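Local coordinates for sensor histidine kinase PdtaS (Mycobacterium tuberculosis, PDB 2YKF), which acts as the sensor histidine kinase of a two-component system, probably binding cyclic di-GMP and autophosphorylating when nutrients run short, at residues L156-E161 / L265-A270; D240-D245 / G271-A276; L53-Q58 / T70-T75; D41-V46 / T66-D71. All coordinates share one frame; numbering follows the deposited sequence.

Contacts 1 and 2 meet on one β-hairpin of the PAS-like domain, made by strands 258-269 and 272-282. Contacts 3 and 4 meet on the neighbouring strands 41-47 and 53-59 of the GAF domain and share Thr70 and Asp71. Contact 1 brings helix 143-161 to the PAS-like hairpin, with a salt bridge at its exposed end and a methionine further in. Contact 2 is a buried, mainly apolar seat for a helix end. Contacts 3 and 4 hold one irregular loop, both partly buried: contact 3 by backbone bonds of Cys55 and the Gln58 amide, contact 4 by the Asp41 carboxylate. Both touch the second subunit. Contacts 2 and 3 lie about 35 Å apart, centre to centre.

Contact 1. Residues L156-E161 / L265-A270; sequences LRMLAE and LPLVVA
Arg157, Met158 and Glu161 of the helix meet the end of strand 265-269 and Ala270 just beyond it. The polar contacts centre on Glu161. Its OE1 accepts the backbone N of Ala270 at 3.0 Å, an almost straight bond that arrives on the syn side. The other oxygen, OE2, receives Arg157 NH1 at 2.9 Å in a salt bridge within the helix. The carboxylate therefore ties the turn after the strand to a side chain one helical turn back. OE2 lies at the edge of the guanidinium, nearly in its plane.

A methyl packs over one face of the same guanidinium. Val269 CG1 sits over its centre, 3.4 Å from Arg157 CZ. The salt bridge at the edge probably helps to fix the group's orientation under this methyl.

Met158 carries the more buried part. Its SD takes a weak hydrogen bond from Val268 N at 3.5 Å and lies 4.2 Å from Leu267 CD2. The chain bends at its end (chi3 77°), which places CE 3.6 Å from Pro266 O.

Helix 143-161 also packs on strands 114-120 and 123-131 of the GAF sheet. Strand 258-269 belongs to the PAS-like sheet. The arrangement is an interdomain contact between a helix and a β-hairpin, joining the GAF and PAS-like modules of the sensor region.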
loop_
_atom_site.group_PDB
_atom_site.type_symbol
_atom_site.label_atom_id
_atom_site.label_comp_id
_atom_site.label_asym_id
_atom_site.label_seq_id
_atom_site.Cartn_x
_atom_site.Cartn_y
_atom_site.Cartn_z
ATOM N N LEU A 156 6.815 18.034 3.064
ATOM C CA LEU A 156 6.123 19.234 2.537
ATOM C C LEU A 156 7.104 20.435 2.510
ATOM O O LEU A 156 7.124 21.229 1.568
ATOM C CB LEU A 156 4.939 19.518 3.437
ATOM C CG LEU A 156 3.695 18.684 3.075
ATOM C CD1 LEU A 156 2.638 18.906 4.112
ATOM C CD2 LEU A 156 3.154 18.998 1.664
ATOM N N ARG A 157 7.952 20.514 3.515
ATOM C CA ARG A 157 9.017 21.553 3.531
ATOM C C ARG A 157 10.043 21.360 2.395
ATOM O O ARG A 157 10.381 22.301 1.700
ATOM C CB ARG A 157 9.662 21.676 4.941
ATOM C CG ARG A 157 11.084 22.198 4.963
ATOM C CD ARG A 157 11.226 23.701 5.277
ATOM N NE ARG A 157 11.344 23.960 6.719
ATOM C CZ ARG A 157 12.077 24.934 7.284
ATOM N NH1 ARG A 157 12.829 25.762 6.541
ATOM N NH2 ARG A 157 12.079 25.061 8.614
ATOM N N MET A 158 10.479 20.118 2.156
ATOM C CA MET A 158 11.319 19.826 1.019
ATOM C C MET A 158 10.657 20.133 -0.313
ATOM O O MET A 158 11.342 20.621 -1.264
ATOM C CB MET A 158 11.721 18.328 1.114
ATOM C CG MET A 158 12.737 18.159 2.216
ATOM S SD MET A 158 13.294 16.480 2.481
ATOM C CE MET A 158 14.401 16.354 1.112
ATOM N N LEU A 159 9.345 19.804 -0.445
ATOM C CA LEU A 159 8.623 20.190 -1.665
ATOM C C LEU A 159 8.670 21.732 -1.855
ATOM O O LEU A 159 8.895 22.214 -2.978
ATOM C CB LEU A 159 7.153 19.751 -1.582
ATOM C CG LEU A 159 7.025 18.247 -1.896
ATOM C CD1 LEU A 159 5.702 17.711 -1.313
ATOM C CD2 LEU A 159 7.013 18.162 -3.390
ATOM N N ALA A 160 8.436 22.458 -0.765
ATOM C CA ALA A 160 8.409 23.945 -0.779
ATOM C C ALA A 160 9.797 24.512 -1.067
ATOM O O ALA A 160 9.904 25.578 -1.671
ATOM C CB ALA A 160 7.824 24.495 0.531
ATOM N N GLU A 161 10.857 23.771 -0.715
ATOM C CA GLU A 161 12.233 24.209 -0.928
ATOM C C GLU A 161 12.793 23.678 -2.188
ATOM O O GLU A 161 13.938 23.969 -2.511
ATOM C CB GLU A 161 13.150 23.815 0.266
ATOM C CG GLU A 161 12.729 24.580 1.520
ATOM C CD GLU A 161 13.591 24.360 2.799
ATOM O OE1 GLU A 161 14.393 23.395 2.887
ATOM O OE2 GLU A 161 13.418 25.173 3.749
ATOM N N LEU A 265 15.253 7.844 2.269
ATOM C CA LEU A 265 14.874 9.220 1.877
ATOM C C LEU A 265 15.596 10.148 2.823
ATOM O O LEU A 265 15.326 10.136 4.004
ATOM C CB LEU A 265 13.385 9.469 2.133
ATOM C CG LEU A 265 12.489 8.814 1.164
ATOM C CD1 LEU A 265 12.122 7.511 1.907
ATOM C CD2 LEU A 265 11.271 9.758 0.966
ATOM N N PRO A 266 16.611 10.852 2.339
ATOM C CA PRO A 266 17.295 11.791 3.233
ATOM C C PRO A 266 16.347 12.983 3.537
ATOM O O PRO A 266 15.538 13.366 2.677
ATOM C CB PRO A 266 18.509 12.231 2.412
ATOM C CG PRO A 266 18.150 12.002 0.990
ATOM C CD PRO A 266 17.149 10.847 0.967
ATOM N N LEU A 267 16.374 13.515 4.751
ATOM C CA LEU A 267 15.492 14.640 5.039
ATOM C C LEU A 267 16.343 15.852 5.315
ATOM O O LEU A 267 17.344 15.746 6.057
ATOM C CB LEU A 267 14.620 14.350 6.217
ATOM C CG LEU A 267 13.749 13.082 6.085
ATOM C CD1 LEU A 267 13.164 12.834 7.388
ATOM C CD2 LEU A 267 12.639 13.316 5.101
ATOM N N VAL A 268 15.947 16.982 4.726
ATOM C CA VAL A 268 16.789 18.214 4.718
ATOM C C VAL A 268 15.905 19.438 4.978
ATOM O O VAL A 268 14.776 19.543 4.442
ATOM C CB VAL A 268 17.468 18.413 3.335
ATOM C CG1 VAL A 268 18.316 19.728 3.268
ATOM C CG2 VAL A 268 18.335 17.224 2.995
ATOM N N VAL A 269 16.459 20.357 5.775
ATOM C CA VAL A 269 15.909 21.712 6.034
ATOM C C VAL A 269 16.973 22.742 5.741
ATOM O O VAL A 269 18.103 22.670 6.274
ATOM C CB VAL A 269 15.569 21.911 7.512
ATOM C CG1 VAL A 269 15.069 23.363 7.753
ATOM C CG2 VAL A 269 14.562 20.859 7.989
ATOM N N ALA A 270 16.642 23.670 4.845
ATOM C CA ALA A 270 17.446 24.882 4.644
ATOM C C ALA A 270 18.913 24.512 4.402
ATOM O O ALA A 270 19.819 25.036 5.056
ATOM C CB ALA A 270 17.284 25.804 5.882
HETATM O O HOH W 1 14.876 21.242 1.837
#

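Contact 2. Residues D240-D245 / G271-A276; sequences DLLAGD and GRNVGA
Leu241 and Leu242, in the last turn of helix 228-243, rest on Gly275 and Ala276 of strand 272-282. This is a helix end docked on the sheet of a PAS-like fold, whose strands run in the order 2-1-5-4-3. The helix finishes in a Schellman motif. Gly244 takes positive phi (83°), Asp245 N bonds to Asp240 O at 2.8 Å, and Gly244 N makes a weak bond back to Leu241 O.

The side beyond the helix end is looser. Gly244, Asp245 and Gly271 are exposed, and the two chains diverge there.

The tight part is mainly apolar. Leu241 has CG anti to its backbone N (chi1 -172°), and its CD2 comes within 3.7 Å of Ala276 CB. Leu242 sends CD2 to the same strand, 3.9 Å from Gly275 CA and 4.3 Å from Ala276 CB. The two leucines thus share the small surface of a glycine, which has no side chain, and an alanine. Leu241 also packs on Thr264 and Pro266 of the adjoining strand 258-269.

Asn273 belongs to this tight part too. It was modelled in two conformers, so its details are less certain. In one of them it forms an Asx turn, with OD1 accepting Gly275 N at 2.9 Å from above the carbonyl plane. In that conformer Asn273 CG stands 3.0 Å from Leu242 O. The approach is close but not a hydrogen bond, because Asn273 OD1 and Leu242 O, 3.1 Å apart, are both acceptors.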
loop_
_atom_site.group_PDB
_atom_site.type_symbol
_atom_site.label_atom_id
_atom_site.label_comp_id
_atom_site.label_asym_id
_atom_site.label_seq_id
_atom_site.Cartn_x
_atom_site.Cartn_y
_atom_site.Cartn_z
ATOM N N ASP A 240 26.504 7.900 3.844
ATOM C CA ASP A 240 26.393 8.911 2.783
ATOM C C ASP A 240 25.076 9.698 2.807
ATOM O O ASP A 240 25.019 10.907 2.472
ATOM C CB ASP A 240 26.508 8.260 1.391
ATOM C CG ASP A 240 27.931 7.765 1.082
ATOM O OD1 ASP A 240 28.856 8.102 1.859
ATOM O OD2 ASP A 240 28.119 7.031 0.073
ATOM N N LEU A 241 23.999 8.985 3.112
ATOM C CA LEU A 241 22.673 9.571 3.177
ATOM C C LEU A 241 22.631 10.724 4.164
ATOM O O LEU A 241 22.194 11.858 3.834
ATOM C CB LEU A 241 21.691 8.469 3.643
ATOM C CG LEU A 241 20.185 8.681 3.647
ATOM C CD1 LEU A 241 19.753 8.858 2.241
ATOM C CD2 LEU A 241 19.539 7.421 4.288
ATOM N N LEU A 242 23.088 10.424 5.367
ATOM C CA LEU A 242 23.098 11.338 6.483
ATOM C C LEU A 242 24.070 12.523 6.279
ATOM O O LEU A 242 23.803 13.644 6.751
ATOM C CB LEU A 242 23.517 10.568 7.720
ATOM C CG LEU A 242 22.482 9.521 8.142
ATOM C CD1 LEU A 242 22.992 8.605 9.241
ATOM C CD2 LEU A 242 21.140 10.170 8.528
ATOM N N ALA A 243 25.159 12.263 5.548
ATOM C CA ALA A 243 26.189 13.281 5.269
ATOM C C ALA A 243 25.834 14.243 4.119
ATOM O O ALA A 243 26.492 15.282 3.969
ATOM C CB ALA A 243 27.557 12.599 5.016
ATOM N N GLY A 244 24.813 13.910 3.313
ATOM C CA GLY A 244 24.473 14.670 2.118
ATOM C C GLY A 244 25.336 14.249 0.944
ATOM O O GLY A 244 25.401 14.945 -0.087
ATOM N N ASP A 245 26.009 13.109 1.101
ATOM C CA ASP A 245 26.874 12.525 0.069
ATOM C C ASP A 245 26.145 11.589 -0.899
ATOM O O ASP A 245 26.778 11.004 -1.789
ATOM C CB ASP A 245 27.999 11.665 0.718
ATOM C CG ASP A 245 29.152 12.491 1.298
ATOM O OD1 ASP A 245 29.371 13.658 0.874
ATOM O OD2 ASP A 245 29.849 11.928 2.188
ATOM N N GLY A 271 19.125 23.535 3.510
ATOM C CA GLY A 271 20.469 23.052 3.163
ATOM C C GLY A 271 21.160 22.110 4.153
ATOM O O GLY A 271 22.257 21.610 3.870
ATOM N N ARG A 272 20.552 21.830 5.303
ATOM C CA ARG A 272 21.119 20.768 6.121
ATOM C C ARG A 272 20.281 19.496 6.395
ATOM O O ARG A 272 19.047 19.561 6.528
ATOM C CB ARG A 272 21.650 21.294 7.439
ATOM C CG ARG A 272 20.671 21.843 8.312
ATOM C CD ARG A 272 21.203 23.190 8.918
ATOM N NE ARG A 272 20.008 23.957 9.204
ATOM C CZ ARG A 272 19.076 23.582 10.095
ATOM N NH1 ARG A 272 19.242 22.468 10.849
ATOM N NH2 ARG A 272 17.967 24.307 10.224
ATOM N N ASN A 273 21.003 18.396 6.590
ATOM C CA ASN A 273 20.419 17.094 6.925
ATOM C C ASN A 273 19.839 17.083 8.324
ATOM O O ASN A 273 20.519 17.473 9.276
ATOM C CB ASN A 273 21.496 16.006 6.835
ATOM C CG ASN A 273 20.939 14.602 7.115
ATOM O OD1 ASN A 273 21.067 14.088 8.230
ATOM N ND2 ASN A 273 20.325 13.983 6.095
ATOM N N VAL A 274 18.591 16.668 8.454
ATOM C CA VAL A 274 17.956 16.477 9.731
ATOM C C VAL A 274 17.530 14.996 9.872
ATOM O O VAL A 274 16.476 14.692 10.386
ATOM C CB VAL A 274 16.780 17.458 9.907
ATOM C CG1 VAL A 274 17.330 18.985 9.944
ATOM C CG2 VAL A 274 15.674 17.238 8.815
ATOM N N GLY A 275 18.415 14.101 9.428
ATOM C CA GLY A 275 18.243 12.665 9.452
ATOM C C GLY A 275 17.633 12.099 8.161
ATOM O O GLY A 275 17.932 12.561 7.025
ATOM N N ALA A 276 16.781 11.074 8.335
ATOM C CA ALA A 276 16.302 10.288 7.217
ATOM C C ALA A 276 15.054 9.484 7.569
ATOM O O ALA A 276 14.789 9.201 8.731
ATOM C CB ALA A 276 17.409 9.317 6.662
#

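Contact 3. Residues L53-Q58 / T70-T75; sequences LVCVAQ and TDAVGT
Cys55 and Gln58 pair strand 53-59 with an irregular loop of the GAF domain, at the edge next to the short strand 76-77. Segment 70-75 of the loop runs alongside the strand. At one end the pairing uses the backbone, and at the other a glutamine side chain. Cys55 N donates to Thr75 O at 2.9 Å, and Gly74 N donates to Cys55 O at 2.7 Å. Both bonds use the second half of a type II β-turn from Ala72 to Thr75. Ala72 O accepts both Thr75 N and Thr75 OG1, which arrive from the same face of its plane.

Gln58 extends fully from the strand, with CG anti to its backbone N (chi1 171°). Its amide then acts much like a peptide group. OE1 accepts Ala72 N at 2.8 Å, and NE2 donates to Thr70 O at 3.3 Å, with that oxygen in the amide plane. This double grip fixes the rotation of the amide. Asp71 OD1 forms an Asx turn by accepting Val73 N at 3.0 Å from above the carboxylate plane. A water donates to Gln58 OE1 and, weakly, to Asp71 OD1, so it sits between two acceptors that do not bond each other. The strongest partner of Asp71 is Arg205 of the second subunit, which forms a salt bridge with OD2.

Val73 fills the middle. Its CG2 lies 3.8 Å from Gln58 CB, and its CG1 faces Val56 O.

Strand 41-47 flanks the strand on its other edge. Helix 6-13 packs on Val54, Val56 and Val73, and helix 18-38 covers Ala57.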
loop_
_atom_site.group_PDB
_atom_site.type_symbol
_atom_site.label_atom_id
_atom_site.label_comp_id
_atom_site.label_asym_id
_atom_site.label_seq_id
_atom_site.Cartn_x
_atom_site.Cartn_y
_atom_site.Cartn_z
ATOM N N LEU A 53 -6.796 28.799 -12.618
ATOM C CA LEU A 53 -6.227 27.625 -11.946
ATOM C C LEU A 53 -6.808 26.308 -12.489
ATOM O O LEU A 53 -8.013 26.205 -12.675
ATOM C CB LEU A 53 -6.472 27.716 -10.444
ATOM C CG LEU A 53 -6.069 29.016 -9.784
ATOM C CD1 LEU A 53 -6.252 28.911 -8.281
ATOM C CD2 LEU A 53 -4.662 29.432 -10.132
ATOM N N VAL A 54 -5.938 25.301 -12.651
ATOM C CA VAL A 54 -6.309 23.995 -13.135
ATOM C C VAL A 54 -5.783 22.920 -12.179
ATOM O O VAL A 54 -4.568 22.916 -11.812
ATOM C CB VAL A 54 -5.662 23.769 -14.509
ATOM C CG1 VAL A 54 -6.097 22.434 -15.121
ATOM C CG2 VAL A 54 -5.980 24.955 -15.428
ATOM N N CYS A 55 -6.673 22.028 -11.741
ATOM C CA CYS A 55 -6.203 20.836 -10.964
ATOM C C CYS A 55 -5.724 19.771 -11.969
ATOM O O CYS A 55 -6.493 19.319 -12.865
ATOM C CB CYS A 55 -7.307 20.260 -10.077
ATOM S SG CYS A 55 -6.807 18.692 -9.223
ATOM N N VAL A 56 -4.450 19.361 -11.847
ATOM C CA VAL A 56 -3.844 18.506 -12.849
ATOM C C VAL A 56 -3.528 17.098 -12.265
ATOM O O VAL A 56 -3.153 16.232 -13.030
ATOM C CB VAL A 56 -2.520 19.094 -13.447
ATOM C CG1 VAL A 56 -2.791 20.414 -14.278
ATOM C CG2 VAL A 56 -1.557 19.405 -12.319
ATOM N N ALA A 57 -3.720 16.889 -10.961
ATOM C CA ALA A 57 -3.451 15.560 -10.359
ATOM C C ALA A 57 -4.062 15.521 -9.021
ATOM O O ALA A 57 -4.321 16.579 -8.401
ATOM C CB ALA A 57 -1.920 15.212 -10.268
ATOM N N GLN A 58 -4.318 14.289 -8.543
ATOM C CA GLN A 58 -4.965 14.121 -7.293
ATOM C C GLN A 58 -4.499 12.788 -6.686
ATOM O O GLN A 58 -4.319 11.776 -7.434
ATOM C CB GLN A 58 -6.475 14.011 -7.577
ATOM C CG GLN A 58 -7.333 13.592 -6.315
ATOM C CD GLN A 58 -8.831 13.654 -6.662
ATOM O OE1 GLN A 58 -9.190 13.828 -7.825
ATOM N NE2 GLN A 58 -9.686 13.532 -5.663
ATOM N N THR A 70 -14.952 12.703 -5.270
ATOM C CA THR A 70 -15.134 13.045 -6.662
ATOM C C THR A 70 -13.780 13.214 -7.348
ATOM O O THR A 70 -12.813 13.550 -6.697
ATOM C CB THR A 70 -15.988 14.345 -6.741
ATOM O OG1 THR A 70 -17.374 13.967 -6.610
ATOM C CG2 THR A 70 -15.786 15.104 -8.037
ATOM N N ASP A 71 -13.716 12.920 -8.647
ATOM C CA ASP A 71 -12.483 13.127 -9.363
ATOM C C ASP A 71 -12.284 14.613 -9.669
ATOM O O ASP A 71 -12.999 15.171 -10.491
ATOM C CB ASP A 71 -12.457 12.315 -10.650
ATOM C CG ASP A 71 -11.073 12.324 -11.335
ATOM O OD1 ASP A 71 -10.161 13.092 -10.910
ATOM O OD2 ASP A 71 -10.914 11.569 -12.334
ATOM N N ALA A 72 -11.258 15.227 -9.073
ATOM C CA ALA A 72 -10.982 16.668 -9.289
ATOM C C ALA A 72 -10.072 17.043 -10.475
ATOM O O ALA A 72 -9.950 18.253 -10.865
ATOM C CB ALA A 72 -10.462 17.322 -7.944
ATOM N N VAL A 73 -9.450 16.044 -11.094
ATOM C CA VAL A 73 -8.488 16.278 -12.131
ATOM C C VAL A 73 -9.183 16.879 -13.350
ATOM O O VAL A 73 -10.268 16.410 -13.728
ATOM C CB VAL A 73 -7.790 14.985 -12.549
ATOM C CG1 VAL A 73 -6.840 15.287 -13.657
ATOM C CG2 VAL A 73 -6.989 14.384 -11.315
ATOM N N GLY A 74 -8.558 17.911 -13.933
ATOM C CA GLY A 74 -9.099 18.609 -15.097
ATOM C C GLY A 74 -10.003 19.777 -14.706
ATOM O O GLY A 74 -10.395 20.550 -15.554
ATOM N N THR A 75 -10.353 19.893 -13.435
ATOM C CA THR A 75 -11.132 21.042 -12.929
ATOM C C THR A 75 -10.404 22.380 -13.234
ATOM O O THR A 75 -9.243 22.558 -12.878
ATOM C CB THR A 75 -11.251 21.003 -11.393
ATOM O OG1 THR A 75 -12.086 19.927 -10.979
ATOM C CG2 THR A 75 -11.867 22.308 -10.847
HETATM O O HOH W 2 -8.720 11.582 -9.388
#

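Contact 4. Residues D41-V46 / T66-D71; sequences DYLMWV and TVVHTD
An ST turn at Thr66, in the loop between strands 53-59 and 76-77, is clasped by Asp41, the first residue of strand 41-47 in the GAF domain. Thr66 OG1 does two jobs. It accepts Val68 N at 3.0 Å, which closes the turn, and it donates to Asp41 OD1 at 2.5 Å. The second carboxylate oxygen, OD2, accepts Val67 N at 2.8 Å. Both donors come on the syn sides of their oxygens and somewhat out of the carboxylate plane. One acid thus binds two successive residues, with one bond on each oxygen, and its orientation is set by the pair. This grip would probably stabilise the ionised form of Asp41.

Asp41 has CG anti to its carbonyl carbon (chi1 -62°), which brings the carboxyl carbon out to the loop. Arg60 touches both Asp41 and Thr66, and a sulfate ion, probably from the crystallisation liquor, lies about 6 Å from the Thr66 side chain.

Val68 adds apolar contact with the strand. The side chains of Asp41 and Val68 slide past each other in opposite directions, with Val68 CG2 3.7 Å from Asp41 CB. Further along the strand, Leu43 CD1 reaches Val68 CG1 at 4.4 Å.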
loop_
_atom_site.group_PDB
_atom_site.type_symbol
_atom_site.label_atom_id
_atom_site.label_comp_id
_atom_site.label_asym_id
_atom_site.label_seq_id
_atom_site.Cartn_x
_atom_site.Cartn_y
_atom_site.Cartn_z
ATOM N N ASP A 41 -5.916 13.611 1.606
ATOM C CA ASP A 41 -5.951 13.796 0.188
ATOM C C ASP A 41 -5.093 14.981 -0.299
ATOM O O ASP A 41 -4.981 16.010 0.401
ATOM C CB ASP A 41 -7.403 14.102 -0.230
ATOM C CG ASP A 41 -8.323 12.990 0.071
ATOM O OD1 ASP A 41 -8.377 12.101 -0.811
ATOM O OD2 ASP A 41 -9.019 13.002 1.139
ATOM N N TYR A 42 -4.483 14.877 -1.493
ATOM C CA TYR A 42 -3.825 16.097 -2.051
ATOM C C TYR A 42 -4.334 16.337 -3.430
ATOM O O TYR A 42 -4.590 15.349 -4.221
ATOM C CB TYR A 42 -2.280 15.920 -2.147
ATOM C CG TYR A 42 -1.600 16.047 -0.797
ATOM C CD1 TYR A 42 -1.510 14.954 0.075
ATOM C CD2 TYR A 42 -1.066 17.302 -0.377
ATOM C CE1 TYR A 42 -0.947 15.098 1.351
ATOM C CE2 TYR A 42 -0.489 17.461 0.848
ATOM C CZ TYR A 42 -0.388 16.347 1.702
ATOM O OH TYR A 42 0.239 16.510 2.896
ATOM N N LEU A 43 -4.409 17.612 -3.800
ATOM C CA LEU A 43 -4.682 17.961 -5.157
ATOM C C LEU A 43 -3.515 18.805 -5.624
ATOM O O LEU A 43 -3.005 19.534 -4.844
ATOM C CB LEU A 43 -5.964 18.769 -5.227
ATOM C CG LEU A 43 -7.292 18.058 -5.483
ATOM C CD1 LEU A 43 -7.557 16.872 -4.688
ATOM C CD2 LEU A 43 -8.438 19.075 -5.310
ATOM N N MET A 44 -3.143 18.722 -6.893
ATOM C CA MET A 44 -2.082 19.551 -7.432
ATOM C C MET A 44 -2.684 20.587 -8.383
ATOM O O MET A 44 -3.381 20.242 -9.304
ATOM C CB MET A 44 -1.091 18.718 -8.220
ATOM C CG MET A 44 0.048 19.575 -8.800
ATOM S SD MET A 44 1.204 18.575 -9.809
ATOM C CE MET A 44 2.205 18.049 -8.449
ATOM N N TRP A 45 -2.357 21.854 -8.156
ATOM C CA TRP A 45 -2.925 22.973 -8.962
ATOM C C TRP A 45 -1.822 23.680 -9.702
ATOM O O TRP A 45 -0.737 23.888 -9.128
ATOM C CB TRP A 45 -3.571 23.990 -8.034
ATOM C CG TRP A 45 -4.712 23.416 -7.277
ATOM C CD1 TRP A 45 -4.704 22.883 -6.050
ATOM C CD2 TRP A 45 -6.035 23.354 -7.741
ATOM N NE1 TRP A 45 -5.967 22.443 -5.696
ATOM C CE2 TRP A 45 -6.812 22.749 -6.727
ATOM C CE3 TRP A 45 -6.663 23.807 -8.897
ATOM C CZ2 TRP A 45 -8.208 22.562 -6.853
ATOM C CZ3 TRP A 45 -8.050 23.596 -9.034
ATOM C CH2 TRP A 45 -8.788 22.968 -8.030
ATOM N N VAL A 46 -2.061 23.980 -10.984
ATOM C CA VAL A 46 -1.170 24.849 -11.773
ATOM C C VAL A 46 -1.945 26.142 -12.186
ATOM O O VAL A 46 -3.186 26.188 -12.033
ATOM C CB VAL A 46 -0.514 24.162 -13.001
ATOM C CG1 VAL A 46 0.453 22.966 -12.536
ATOM C CG2 VAL A 46 -1.566 23.657 -14.060
ATOM N N THR A 66 -10.815 8.935 2.346
ATOM C CA THR A 66 -10.720 10.143 1.543
ATOM C C THR A 66 -11.856 11.125 1.973
ATOM O O THR A 66 -12.863 10.693 2.486
ATOM C CB THR A 66 -10.875 9.799 0.045
ATOM O OG1 THR A 66 -10.636 10.945 -0.753
ATOM C CG2 THR A 66 -12.308 9.321 -0.298
ATOM N N VAL A 67 -11.686 12.398 1.702
ATOM C CA VAL A 67 -12.785 13.370 1.829
ATOM C C VAL A 67 -13.012 13.989 0.479
ATOM O O VAL A 67 -13.876 14.857 0.309
ATOM C CB VAL A 67 -12.522 14.415 2.929
ATOM C CG1 VAL A 67 -12.358 13.650 4.287
ATOM C CG2 VAL A 67 -11.282 15.316 2.587
ATOM N N VAL A 68 -12.304 13.472 -0.531
ATOM C CA VAL A 68 -12.508 13.931 -1.879
ATOM C C VAL A 68 -12.953 12.747 -2.738
ATOM O O VAL A 68 -12.136 12.067 -3.350
ATOM C CB VAL A 68 -11.248 14.651 -2.451
ATOM C CG1 VAL A 68 -11.583 15.389 -3.690
ATOM C CG2 VAL A 68 -10.653 15.580 -1.359
ATOM N N HIS A 69 -14.259 12.510 -2.750
ATOM C CA HIS A 69 -14.833 11.298 -3.326
ATOM C C HIS A 69 -14.971 11.449 -4.811
ATOM O O HIS A 69 -15.003 10.444 -5.531
ATOM C CB HIS A 69 -16.201 10.987 -2.690
ATOM C CG HIS A 69 -16.093 10.540 -1.285
ATOM N ND1 HIS A 69 -16.002 9.210 -0.936
ATOM C CD2 HIS A 69 -15.960 11.245 -0.139
ATOM C CE1 HIS A 69 -15.832 9.117 0.373
ATOM N NE2 HIS A 69 -15.808 10.341 0.878
ATOM N N THR A 70 -14.952 12.703 -5.270
ATOM C CA THR A 70 -15.134 13.045 -6.662
ATOM C C THR A 70 -13.780 13.214 -7.348
ATOM O O THR A 70 -12.813 13.550 -6.697
ATOM C CB THR A 70 -15.988 14.345 -6.741
ATOM O OG1 THR A 70 -17.374 13.967 -6.610
ATOM C CG2 THR A 70 -15.786 15.104 -8.037
ATOM N N ASP A 71 -13.716 12.920 -8.647
ATOM C CA ASP A 71 -12.483 13.127 -9.363
ATOM C C ASP A 71 -12.284 14.613 -9.669
ATOM O O ASP A 71 -12.999 15.171 -10.491
ATOM C CB ASP A 71 -12.457 12.315 -10.650
ATOM C CG ASP A 71 -11.073 12.324 -11.335
ATOM O OD1 ASP A 71 -10.161 13.092 -10.910
ATOM O OD2 ASP A 71 -10.914 11.569 -12.334
#